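Local coordinates for ubiquitin-conjugating enzyme E2, putative (Trypanosoma cruzi, PDB 4DS2), which is a putative ubiquitin-conjugating (E2) enzyme, probably carrying activated ubiquitin as a thioester on a cysteine and passing it on toward substrate proteins, at residues T70-V75 with F90-Y95; I13-K18 with D117-D122; H37-F42 with K57-S62. One frame throughout, in Å; residues are numbered along the deposited sequence.

Contact 1 (T70-V75 with F90-Y95); sequences TYQLSV and FVTPVY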
loop_
_atom_site.group_PDB
_atom_site.type_symbol
_atom_site.label_atom_id
_atom_site.label_comp_id
_atom_site.label_asym_id
_atom_site.label_seq_id
_atom_site.Cartn_x
_atom_site.Cartn_y
_atom_site.Cartn_z
ATOM N N THR A 70 6.521 -1.691 11.800
ATOM C CA THR A 70 6.021 -2.576 10.745
ATOM C C THR A 70 4.581 -2.213 10.421
ATOM O O THR A 70 3.799 -1.880 11.327
ATOM C CB THR A 70 6.104 -4.063 11.158
ATOM O OG1 THR A 70 7.411 -4.557 10.855
ATOM C CG2 THR A 70 5.103 -4.926 10.410
ATOM N N TYR A 71 4.254 -2.247 9.126
ATOM C CA TYR A 71 2.898 -2.040 8.641
ATOM C C TYR A 71 2.476 -3.289 7.900
ATOM O O TYR A 71 3.191 -3.769 7.026
ATOM C CB TYR A 71 2.820 -0.854 7.683
ATOM C CG TYR A 71 3.003 0.485 8.342
ATOM C CD1 TYR A 71 4.272 0.990 8.582
ATOM C CD2 TYR A 71 1.908 1.256 8.717
ATOM C CE1 TYR A 71 4.449 2.219 9.189
ATOM C CE2 TYR A 71 2.073 2.494 9.316
ATOM C CZ TYR A 71 3.350 2.973 9.544
ATOM O OH TYR A 71 3.512 4.195 10.149
ATOM N N GLN A 72 1.302 -3.799 8.240
ATOM C CA GLN A 72 0.782 -4.958 7.588
ATOM C C GLN A 72 -0.315 -4.610 6.611
ATOM O O GLN A 72 -1.230 -3.837 6.936
ATOM C CB GLN A 72 0.214 -5.914 8.624
ATOM C CG GLN A 72 1.249 -6.902 9.115
ATOM C CD GLN A 72 0.844 -7.516 10.396
ATOM O OE1 GLN A 72 0.841 -6.868 11.445
ATOM N NE2 GLN A 72 0.488 -8.776 10.329
ATOM N N LEU A 73 -0.240 -5.233 5.427
ATOM C CA LEU A 73 -1.224 -5.011 4.364
ATOM C C LEU A 73 -1.788 -6.300 3.850
ATOM O O LEU A 73 -1.222 -7.362 4.098
ATOM C CB LEU A 73 -0.580 -4.277 3.214
ATOM C CG LEU A 73 -0.046 -2.907 3.579
ATOM C CD1 LEU A 73 1.443 -2.840 3.278
ATOM C CD2 LEU A 73 -0.842 -1.822 2.884
ATOM N N SER A 74 -2.932 -6.184 3.160
ATOM C CA SER A 74 -3.579 -7.264 2.399
ATOM C C SER A 74 -3.747 -6.802 0.981
ATOM O O SER A 74 -4.319 -5.737 0.739
ATOM C CB SER A 74 -4.999 -7.575 2.901
ATOM O OG SER A 74 -4.973 -8.120 4.196
ATOM N N VAL A 75 -3.275 -7.623 0.045
ATOM C CA VAL A 75 -3.575 -7.470 -1.368
ATOM C C VAL A 75 -4.569 -8.551 -1.777
ATOM O O VAL A 75 -4.219 -9.730 -1.802
ATOM C CB VAL A 75 -2.298 -7.597 -2.194
ATOM C CG1 VAL A 75 -2.583 -7.326 -3.665
ATOM C CG2 VAL A 75 -1.220 -6.685 -1.626
ATOM N N PHE A 90 -4.933 -1.646 4.547
ATOM C CA PHE A 90 -4.005 -1.682 5.689
ATOM C C PHE A 90 -4.625 -2.520 6.763
ATOM O O PHE A 90 -5.784 -2.254 7.123
ATOM C CB PHE A 90 -3.688 -0.275 6.183
ATOM C CG PHE A 90 -2.785 0.458 5.253
ATOM C CD1 PHE A 90 -3.288 1.040 4.095
ATOM C CD2 PHE A 90 -1.412 0.498 5.473
ATOM C CE1 PHE A 90 -2.440 1.679 3.210
ATOM C CE2 PHE A 90 -0.573 1.155 4.591
ATOM C CZ PHE A 90 -1.083 1.741 3.466
ATOM N N VAL A 91 -3.894 -3.543 7.230
ATOM C CA VAL A 91 -4.307 -4.305 8.398
ATOM C C VAL A 91 -3.911 -3.513 9.645
ATOM O O VAL A 91 -4.689 -3.445 10.581
ATOM C CB VAL A 91 -3.677 -5.707 8.472
ATOM C CG1 VAL A 91 -4.011 -6.369 9.812
ATOM C CG2 VAL A 91 -4.133 -6.571 7.300
ATOM N N THR A 92 -2.702 -2.934 9.643
ATOM C CA THR A 92 -2.271 -1.999 10.673
ATOM C C THR A 92 -3.057 -0.696 10.529
ATOM O O THR A 92 -3.160 -0.168 9.411
ATOM C CB THR A 92 -0.772 -1.629 10.552
ATOM O OG1 THR A 92 0.045 -2.783 10.684
ATOM C CG2 THR A 92 -0.374 -0.587 11.645
ATOM N N PRO A 93 -3.602 -0.152 11.647
ATOM C CA PRO A 93 -4.171 1.194 11.505
ATOM C C PRO A 93 -3.094 2.210 11.129
ATOM O O PRO A 93 -1.913 2.031 11.479
ATOM C CB PRO A 93 -4.751 1.503 12.887
ATOM C CG PRO A 93 -4.035 0.588 13.818
ATOM C CD PRO A 93 -3.751 -0.662 13.014
ATOM N N VAL A 94 -3.525 3.214 10.363
ATOM C CA VAL A 94 -2.692 4.286 9.801
ATOM C C VAL A 94 -3.545 5.571 9.824
ATOM O O VAL A 94 -4.666 5.595 9.255
ATOM C CB VAL A 94 -2.234 3.989 8.341
ATOM C CG1 VAL A 94 -1.300 5.092 7.828
ATOM C CG2 VAL A 94 -1.560 2.625 8.251
ATOM N N TYR A 95 -3.058 6.610 10.529
ATOM C CA TYR A 95 -3.744 7.893 10.499
ATOM C C TYR A 95 -3.327 8.566 9.187
ATOM O O TYR A 95 -2.155 8.761 8.920
ATOM C CB TYR A 95 -3.440 8.743 11.739
ATOM C CG TYR A 95 -4.246 10.029 11.819
ATOM C CD1 TYR A 95 -5.599 9.997 12.143
ATOM C CD2 TYR A 95 -3.660 11.280 11.540
ATOM C CE1 TYR A 95 -6.349 11.173 12.202
ATOM C CE2 TYR A 95 -4.397 12.468 11.606
ATOM C CZ TYR A 95 -5.750 12.416 11.934
ATOM O OH TYR A 95 -6.528 13.568 12.002
#
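The carbonyl oxygen Gln72 O is gripped by two consecutive backbone amides, Val91 N at 2.7 Å and Thr92 N at 3.2 Å. Two amides of one strand's continuation converging on a single carbonyl recall a classic beta bulge, and here they come just where the second chain leaves its strand. Thr92 also takes up the backbone N-H of Gln72: its hydroxyl OG1 accepts from Gln72 N at 2.9 Å, with a nearly straight N-H...O angle of 165°. A chi1 of -61° sets OG1 anti to the carbonyl carbon, and threonine suits the place, its hydroxyl accepting from the strand amide much as a backbone carbonyl would in a regular pair. In the ubiquitin-conjugating (UBC) fold these are the last two strands of a four-stranded antiparallel meander, 70-76 and 87-90, and the chain beyond Phe90 runs on toward the region where E2 enzymes hold their catalytic cysteine. Leu73 and Phe90 form a non-hydrogen-bonded pair, their side chains lying side by side on the sheet face covered by helix 120-132. Methyl CD2 of Leu73 sits 3.4 Å from the Phe90 ring centroid, 12° off the normal, a CH-pi contact over the face. Farther along, Val94 CG2 meets the Tyr71 ring at its edge, 3.8 Å from CD2, while the Tyr71 hydroxyl bonds to Tyr64 O. Val91 CG2 lies 3.6 Å from Ser74 OG.

Contact 2 (I13-K18 with D117-D122); sequences IIKDLK and DQHASD
Asp16, on helix 11-27, and Ala120, the first residue of helix 120-132, bring their backbones together, with CA atoms 5.9 Å apart. The Asp16 carboxylate reaches across to the start of the second helix: OD2 accepts from Ala120 N at 3.0 Å (166°), the amide coming from above the carboxylate plane. An acidic group suits a helix N terminus, where its negative charge probably interacts well with the helix dipole. The small methyl of Ala120 allows close approach, CB to Asp16 CB being 3.9 Å. His119, the N-cap residue, has its ring plane 21° from that of the carboxylate, with CD2 3.3 Å from Asp16 OD1. Lys15, its chain bent at chi2 (-127°), brings NZ to the ring edge for a weak bond to His119 NE2 at 3.4 Å. Asp122 OD2, three residues on, accepts from His119 N. A water bridges the helices, donating to Asp16 O at 2.7 Å and lying 2.6 Å from Ser121 OG. Arg12, by a salt bridge, and Tyr81, by a hydrogen bond, also hold Asp16 OD2, while Trp52 of strand 51-57 packs against both Asp16 and Ala120, setting helix 11-27 and the start of helix 120-132 against the sheet.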
loop_
_atom_site.group_PDB
_atom_site.type_symbol
_atom_site.label_atom_id
_atom_site.label_comp_id
_atom_site.label_asym_id
_atom_site.label_seq_id
_atom_site.Cartn_x
_atom_site.Cartn_y
_atom_site.Cartn_z
ATOM N N ILE A 13 -1.503 -13.917 -11.727
ATOM C CA ILE A 13 -1.358 -13.715 -10.302
ATOM C C ILE A 13 -0.078 -14.445 -9.839
ATOM O O ILE A 13 0.731 -13.888 -9.056
ATOM C CB ILE A 13 -2.559 -14.250 -9.481
ATOM C CG1 ILE A 13 -3.861 -13.486 -9.775
ATOM C CG2 ILE A 13 -2.280 -14.127 -7.995
ATOM C CD1 ILE A 13 -5.054 -13.975 -8.990
ATOM N N ILE A 14 0.055 -15.706 -10.289
ATOM C CA ILE A 14 1.184 -16.579 -9.968
ATOM C C ILE A 14 2.485 -15.966 -10.529
ATOM O O ILE A 14 3.480 -15.808 -9.784
ATOM C CB ILE A 14 0.941 -18.005 -10.533
ATOM C CG1 ILE A 14 -0.190 -18.703 -9.761
ATOM C CG2 ILE A 14 2.206 -18.836 -10.488
ATOM C CD1 ILE A 14 -0.961 -19.776 -10.504
ATOM N N LYS A 15 2.463 -15.577 -11.820
ATOM C CA LYS A 15 3.621 -14.892 -12.446
ATOM C C LYS A 15 4.038 -13.618 -11.659
ATOM O O LYS A 15 5.235 -13.426 -11.380
ATOM C CB LYS A 15 3.339 -14.554 -13.911
ATOM C CG LYS A 15 4.548 -13.990 -14.690
ATOM C CD LYS A 15 4.235 -12.653 -15.409
ATOM C CE LYS A 15 5.343 -12.216 -16.386
ATOM N NZ LYS A 15 5.113 -10.961 -17.186
ATOM N N ASP A 16 3.062 -12.786 -11.278
ATOM C CA ASP A 16 3.347 -11.593 -10.444
ATOM C C ASP A 16 3.775 -11.849 -9.006
ATOM O O ASP A 16 4.512 -11.030 -8.461
ATOM C CB ASP A 16 2.170 -10.631 -10.401
ATOM C CG ASP A 16 1.926 -9.956 -11.731
ATOM O OD1 ASP A 16 2.559 -10.320 -12.752
ATOM O OD2 ASP A 16 1.074 -9.052 -11.771
ATOM N N LEU A 17 3.338 -12.954 -8.392
ATOM C CA LEU A 17 3.809 -13.320 -7.052
ATOM C C LEU A 17 5.283 -13.758 -7.140
ATOM O O LEU A 17 6.121 -13.265 -6.393
ATOM C CB LEU A 17 2.930 -14.414 -6.436
ATOM C CG LEU A 17 3.328 -14.878 -5.021
ATOM C CD1 LEU A 17 3.688 -13.718 -4.088
ATOM C CD2 LEU A 17 2.210 -15.751 -4.479
ATOM N N LYS A 18 5.593 -14.661 -8.076
ATOM C CA LYS A 18 6.982 -15.075 -8.338
ATOM C C LYS A 18 7.878 -13.864 -8.562
ATOM O O LYS A 18 9.037 -13.852 -8.136
ATOM C CB LYS A 18 7.052 -15.983 -9.564
ATOM C CG LYS A 18 6.315 -17.296 -9.408
ATOM C CD LYS A 18 6.399 -18.181 -10.659
ATOM C CE LYS A 18 5.596 -19.484 -10.540
ATOM N NZ LYS A 18 6.368 -20.743 -10.889
ATOM N N ASP A 117 -1.221 -4.480 -18.558
ATOM C CA ASP A 117 0.218 -4.502 -18.745
ATOM C C ASP A 117 1.047 -4.583 -17.401
ATOM O O ASP A 117 2.067 -5.290 -17.289
ATOM C CB ASP A 117 0.425 -3.153 -19.529
ATOM C CG ASP A 117 1.763 -2.996 -20.105
ATOM O OD1 ASP A 117 2.707 -3.623 -19.606
ATOM O OD2 ASP A 117 1.899 -2.222 -21.059
ATOM N N GLN A 118 0.591 -3.833 -16.399
ATOM C CA GLN A 118 1.348 -3.611 -15.164
ATOM C C GLN A 118 1.238 -4.760 -14.171
ATOM O O GLN A 118 0.336 -5.589 -14.289
ATOM C CB GLN A 118 0.873 -2.333 -14.480
ATOM C CG GLN A 118 1.261 -1.054 -15.201
ATOM C CD GLN A 118 0.571 0.186 -14.621
ATOM O OE1 GLN A 118 -0.381 0.676 -15.194
ATOM N NE2 GLN A 118 1.059 0.693 -13.500
ATOM N N HIS A 119 2.148 -4.761 -13.186
ATOM C CA HIS A 119 2.343 -5.869 -12.271
ATOM C C HIS A 119 1.881 -5.543 -10.871
ATOM O O HIS A 119 1.877 -4.389 -10.468
ATOM C CB HIS A 119 3.817 -6.249 -12.246
ATOM C CG HIS A 119 4.311 -6.894 -13.522
ATOM N ND1 HIS A 119 4.272 -6.280 -14.717
ATOM C CD2 HIS A 119 4.862 -8.159 -13.754
ATOM C CE1 HIS A 119 4.781 -7.093 -15.666
ATOM N NE2 HIS A 119 5.140 -8.248 -15.077
ATOM N N ALA A 120 1.461 -6.562 -10.123
ATOM C CA ALA A 120 1.079 -6.420 -8.710
ATOM C C ALA A 120 2.077 -5.609 -7.918
ATOM O O ALA A 120 1.684 -4.801 -7.125
ATOM C CB ALA A 120 0.933 -7.789 -8.041
ATOM N N SER A 121 3.365 -5.867 -8.123
ATOM C CA SER A 121 4.456 -5.026 -7.604
ATOM C C SER A 121 4.258 -3.531 -7.792
ATOM O O SER A 121 4.493 -2.745 -6.875
ATOM C CB SER A 121 5.738 -5.381 -8.341
ATOM O OG SER A 121 5.912 -6.779 -8.326
ATOM N N ASP A 122 3.893 -3.146 -9.019
ATOM C CA ASP A 122 3.704 -1.725 -9.404
ATOM C C ASP A 122 2.554 -1.104 -8.618
ATOM O O ASP A 122 2.667 -0.011 -8.105
ATOM C CB ASP A 122 3.502 -1.615 -10.922
ATOM C CG ASP A 122 4.722 -2.166 -11.729
ATOM O OD1 ASP A 122 5.846 -2.190 -11.184
ATOM O OD2 ASP A 122 4.571 -2.606 -12.900
HETATM O O HOH W 1 4.296 -8.515 -9.364
#

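Contact 3 (H37-F42 with K57-S62); sequences HSTAIF and KAPADS
Asp61 comes to the edge of the His37 ring, its carboxylate plane 87° from that of the ring, while the Phe42 ring is approached obliquely by the Lys57 side chain. Phe42 and Lys57 lie at the open end of the first hairpin of the UBC fold, where strand 40-46, an outer strand of the meander, runs antiparallel to strand 51-57; His37 and Asp61 lie beyond it. His37 ND1 is modelled as donating to Asp61 OD2 from above the carboxylate plane at 2.5 Å, a doubtful length. Lys57, with its chain bent, brings CE to 3.7 Å from Phe42 CE1, and its NZ lies 4.6 Å from the ring centroid, 30° off the normal, an off-centre cation-pi contact. Phe42 turns its ring to this side because CG sits between the backbone N and the carbonyl carbon (chi1 70°). Thr39 and Pro59 lie side by side, CG2 to CD 3.6 Å. Proline, lacking an amide hydrogen, fits where the strand pairing stops, and Phe132 of helix 120-132 covers it. In the hydrogen-bonded pair, Ala40 N donates to Lys57 O at 3.0 Å and Lys57 N to Ala40 O at 2.8 Å. Past them, Pro59 CA lies 3.6 Å from Ser38 O, a bent C-H...O contact.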
loop_
_atom_site.group_PDB
_atom_site.type_symbol
_atom_site.label_atom_id
_atom_site.label_comp_id
_atom_site.label_asym_id
_atom_site.label_seq_id
_atom_site.Cartn_x
_atom_site.Cartn_y
_atom_site.Cartn_z
ATOM N N HIS A 37 14.100 6.885 1.058
ATOM C CA HIS A 37 12.853 7.446 0.499
ATOM C C HIS A 37 11.854 6.405 0.063
ATOM O O HIS A 37 10.675 6.700 -0.097
ATOM C CB HIS A 37 13.133 8.399 -0.665
ATOM C CG HIS A 37 11.914 9.188 -1.098
ATOM N ND1 HIS A 37 11.456 10.243 -0.401
ATOM C CD2 HIS A 37 11.038 9.014 -2.170
ATOM C CE1 HIS A 37 10.356 10.736 -1.002
ATOM N NE2 HIS A 37 10.099 9.982 -2.087
ATOM N N SER A 38 12.311 5.179 -0.147
ATOM C CA SER A 38 11.419 4.097 -0.542
ATOM C C SER A 38 11.042 3.220 0.649
ATOM O O SER A 38 11.767 3.099 1.639
ATOM C CB SER A 38 12.026 3.255 -1.681
ATOM O OG SER A 38 11.615 3.759 -2.940
ATOM N N THR A 39 9.879 2.618 0.510
ATOM C CA THR A 39 9.320 1.744 1.516
ATOM C C THR A 39 9.806 0.344 1.184
ATOM O O THR A 39 9.935 0.006 0.012
ATOM C CB THR A 39 7.784 1.815 1.474
ATOM O OG1 THR A 39 7.253 0.741 0.678
ATOM C CG2 THR A 39 7.318 3.223 0.880
ATOM N N ALA A 40 10.113 -0.458 2.199
ATOM C CA ALA A 40 10.676 -1.771 1.972
ATOM C C ALA A 40 9.605 -2.798 2.332
ATOM O O ALA A 40 9.072 -2.782 3.442
ATOM C CB ALA A 40 11.941 -1.950 2.814
ATOM N N ILE A 41 9.260 -3.654 1.374
ATOM C CA ILE A 41 8.424 -4.828 1.638
ATOM C C ILE A 41 9.416 -5.931 1.978
ATOM O O ILE A 41 10.297 -6.220 1.173
ATOM C CB ILE A 41 7.581 -5.260 0.400
ATOM C CG1 ILE A 41 6.871 -4.062 -0.263
ATOM C CG2 ILE A 41 6.543 -6.315 0.790
ATOM C CD1 ILE A 41 6.206 -4.330 -1.620
ATOM N N PHE A 42 9.282 -6.534 3.163
ATOM C CA PHE A 42 10.242 -7.543 3.672
ATOM C C PHE A 42 9.657 -8.945 4.031
ATOM O O PHE A 42 10.415 -9.859 4.357
ATOM C CB PHE A 42 11.018 -6.984 4.871
ATOM C CG PHE A 42 10.191 -6.820 6.121
ATOM C CD1 PHE A 42 9.451 -5.663 6.336
ATOM C CD2 PHE A 42 10.159 -7.831 7.092
ATOM C CE1 PHE A 42 8.671 -5.513 7.483
ATOM C CE2 PHE A 42 9.393 -7.687 8.242
ATOM C CZ PHE A 42 8.645 -6.528 8.437
ATOM N N LYS A 57 7.976 -1.788 5.847
ATOM C CA LYS A 57 8.431 -0.576 6.565
ATOM C C LYS A 57 8.158 0.614 5.678
ATOM O O LYS A 57 8.416 0.559 4.482
ATOM C CB LYS A 57 9.923 -0.640 6.872
ATOM C CG LYS A 57 10.324 -1.813 7.768
ATOM C CD LYS A 57 9.828 -1.640 9.197
ATOM C CE LYS A 57 9.775 -2.975 9.921
ATOM N NZ LYS A 57 11.128 -3.520 10.199
ATOM N N ALA A 58 7.622 1.686 6.250
ATOM C CA ALA A 58 7.622 2.976 5.550
ATOM C C ALA A 58 9.062 3.516 5.432
ATOM O O ALA A 58 9.966 3.048 6.149
ATOM C CB ALA A 58 6.727 3.970 6.254
ATOM N N PRO A 59 9.288 4.493 4.519
ATOM C CA PRO A 59 10.602 5.138 4.367
ATOM C C PRO A 59 11.072 5.819 5.666
ATOM O O PRO A 59 10.247 6.413 6.368
ATOM C CB PRO A 59 10.332 6.221 3.307
ATOM C CG PRO A 59 9.080 5.823 2.621
ATOM C CD PRO A 59 8.270 5.173 3.695
ATOM N N ALA A 60 12.379 5.751 5.964
ATOM C CA ALA A 60 12.988 6.504 7.093
ATOM C C ALA A 60 12.745 8.019 6.912
ATOM O O ALA A 60 12.533 8.764 7.879
ATOM C CB ALA A 60 14.473 6.211 7.186
ATOM N N ASP A 61 12.818 8.438 5.644
ATOM C CA ASP A 61 12.266 9.705 5.085
ATOM C C ASP A 61 10.982 10.274 5.717
ATOM O O ASP A 61 10.887 11.476 5.892
ATOM C CB ASP A 61 11.924 9.440 3.602
ATOM C CG ASP A 61 12.384 10.527 2.673
ATOM O OD1 ASP A 61 13.619 10.772 2.581
ATOM O OD2 ASP A 61 11.495 11.081 1.981
ATOM N N SER A 62 9.984 9.431 6.002
ATOM C CA SER A 62 8.649 9.936 6.293
ATOM C C SER A 62 8.234 9.899 7.777
ATOM O O SER A 62 8.843 9.216 8.596
ATOM C CB SER A 62 7.611 9.199 5.429
ATOM O OG SER A 62 7.321 7.905 5.923
#

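From the N terminus, helix 11-27 comes first and contributes segment 13-18 of contact 2, whose partner arrives only at 117-122. Before that long loop closes, the chain forms the antiparallel sheet, and contacts 3 and 1 both fall within that loop, one after the other without crossing. Contact 3 closes the span from 37 to 62, joining an edge strand to the chain leaving strand 51-57; contact 1 then closes 70 to 95, joining strand 70-76 to the chain leaving strand 87-90. These two touch through Thr70, on Phe42 and Lys57, and through Tyr71, on Ala58. Contact 2, centred about 20 Å from the centre of each, fastens the first helix to helix 120-132, which packs against the sheet.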